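Local atomic coordinates of ChrR-like cupin domain-containing protein (Ralstonia eutropha, PDB entry 3CJX), a protein that is of unknown function but folds as a ChrR-like cupin, a small beta-barrel domain whose relatives commonly bind a metal ion. Residues R144-Q149 and L153-A158. Numbering follows the deposited sequence.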
# COMPACT_ATOMS: atom_id res chain seq x y z
N ARG A 144 6.21 -13.91 -1.72
CA ARG A 144 7.55 -14.29 -1.26
C ARG A 144 7.69 -14.00 0.23
O ARG A 144 8.31 -14.78 0.96
CB ARG A 144 8.65 -13.54 -2.07
CG ARG A 144 10.03 -13.28 -1.33
CD ARG A 144 11.17 -12.77 -2.26
NE ARG A 144 10.67 -11.88 -3.32
CZ ARG A 144 10.33 -12.25 -4.57
NH1 ARG A 144 10.46 -13.52 -4.98
NH2 ARG A 144 9.87 -11.34 -5.43
N ALA A 145 7.12 -12.88 0.67
CA ALA A 145 7.21 -12.49 2.08
C ALA A 145 6.47 -13.48 2.97
O ALA A 145 6.93 -13.81 4.06
CB ALA A 145 6.69 -11.07 2.28
N ILE A 146 5.31 -13.95 2.49
CA ILE A 146 4.51 -14.92 3.22
C ILE A 146 5.31 -16.20 3.46
O ILE A 146 5.28 -16.74 4.55
CB ILE A 146 3.18 -15.23 2.48
CG1 ILE A 146 2.23 -14.03 2.57
CG2 ILE A 146 2.49 -16.45 3.09
CD1 ILE A 146 0.92 -14.19 1.75
N ARG A 147 6.02 -16.66 2.43
CA ARG A 147 6.89 -17.84 2.54
C ARG A 147 8.09 -17.53 3.44
O ARG A 147 8.22 -18.14 4.49
CB ARG A 147 7.39 -18.34 1.17
N GLU A 148 8.92 -16.56 3.04
CA GLU A 148 10.14 -16.19 3.80
C GLU A 148 9.92 -15.89 5.30
O GLU A 148 10.74 -16.29 6.13
CB GLU A 148 10.92 -15.03 3.15
CG GLU A 148 11.84 -15.41 1.99
N GLN A 149 8.83 -15.21 5.64
CA GLN A 149 8.53 -14.85 7.03
C GLN A 149 7.62 -15.85 7.75
O GLN A 149 7.23 -15.63 8.92
CB GLN A 149 7.90 -13.45 7.09
CG GLN A 149 8.76 -12.38 6.46
CD GLN A 149 8.15 -11.00 6.54
OE1 GLN A 149 7.18 -10.75 7.27
NE2 GLN A 149 8.70 -10.08 5.76
N LEU A 153 -1.03 -15.81 6.82
CA LEU A 153 -2.07 -14.88 6.39
C LEU A 153 -2.65 -15.24 5.02
O LEU A 153 -2.03 -15.99 4.26
CB LEU A 153 -1.45 -13.47 6.42
CG LEU A 153 -1.47 -12.35 5.41
CD1 LEU A 153 -0.48 -11.37 5.96
CD2 LEU A 153 -1.06 -12.75 4.01
N ARG A 154 -3.84 -14.72 4.75
CA ARG A 154 -4.53 -14.90 3.47
C ARG A 154 -5.05 -13.56 3.03
O ARG A 154 -5.40 -12.74 3.88
CB ARG A 154 -5.76 -15.80 3.60
CG ARG A 154 -5.52 -17.18 4.13
CD ARG A 154 -6.82 -18.00 4.02
NE ARG A 154 -7.93 -17.38 4.74
CZ ARG A 154 -9.21 -17.76 4.65
NH1 ARG A 154 -9.58 -18.77 3.86
NH2 ARG A 154 -10.13 -17.10 5.34
N TYR A 155 -5.13 -13.35 1.72
CA TYR A 155 -5.68 -12.12 1.15
C TYR A 155 -6.51 -12.47 -0.10
O TYR A 155 -6.49 -13.61 -0.57
CB TYR A 155 -4.57 -11.09 0.86
CG TYR A 155 -3.60 -11.52 -0.22
CD1 TYR A 155 -2.48 -12.27 0.10
CD2 TYR A 155 -3.81 -11.18 -1.55
CE1 TYR A 155 -1.59 -12.68 -0.88
CE2 TYR A 155 -2.93 -11.58 -2.54
CZ TYR A 155 -1.82 -12.34 -2.19
OH TYR A 155 -0.93 -12.78 -3.14
N ILE A 156 -7.24 -11.50 -0.63
CA ILE A 156 -8.08 -11.73 -1.79
C ILE A 156 -7.34 -11.31 -3.06
O ILE A 156 -6.70 -10.25 -3.08
CB ILE A 156 -9.38 -10.93 -1.70
CG1 ILE A 156 -10.06 -11.19 -0.36
CG2 ILE A 156 -10.29 -11.27 -2.87
CD1 ILE A 156 -10.32 -12.61 -0.10
N ALA A 157 -7.42 -12.13 -4.10
CA ALA A 157 -6.74 -11.87 -5.36
C ALA A 157 -7.65 -12.18 -6.53
O ALA A 157 -8.40 -13.14 -6.50
CB ALA A 157 -5.48 -12.70 -5.44
N ALA A 158 -7.59 -11.34 -7.56
CA ALA A 158 -8.37 -11.53 -8.77
C ALA A 158 -7.52 -12.36 -9.74
O ALA A 158 -6.34 -12.05 -9.92
CB ALA A 158 -8.74 -10.19 -9.38
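Ile-146, near the C-terminal end of helix 135-148, reaches across to Leu-153 and Tyr-155 and is the one residue of 144-149 that touches 153-158. Its CG1 lies anti to the carbonyl carbon (chi1 -71°) and chi2 is extended at 175°, which carries CD1 well out from the helix. There Ile-146 CD1 meets Leu-153 CD2 at 3.3 Å, the two side chains crossing at about a right angle, while Ile-146 CG1 lies 3.8 Å from the same methyl. Ile-146 CD1 also comes to the edge of the Tyr-155 ring, close to its plane, 3.9 Å from Tyr-155 CE1. Isoleucine suits this helix face because its long apolar arm, CG1 to CD1, reaches the returning chain; it also packs on Leu-21. In this cupin fold the chain leaves the helix, turns back through a short loop and adds strand 156-157 in parallel to strand 30-38 at the margin of a sheet. Leucine, with no polar group to satisfy, suits the buried site of Leu-153 among Ile-146, Leu-21 and Phe-33. Tyr-155 brings an apolar ring and a polar OH to a partly exposed place: its side chain also touches Val-142, and OH hydrogen-bonds Asp-143 OD1 on the same helix. Farther along, the helix closes with Gln-149 N bonded to Ala-145 O at 2.8 Å, and the Gln-149 amide donates from NE2 to Lys-22 O.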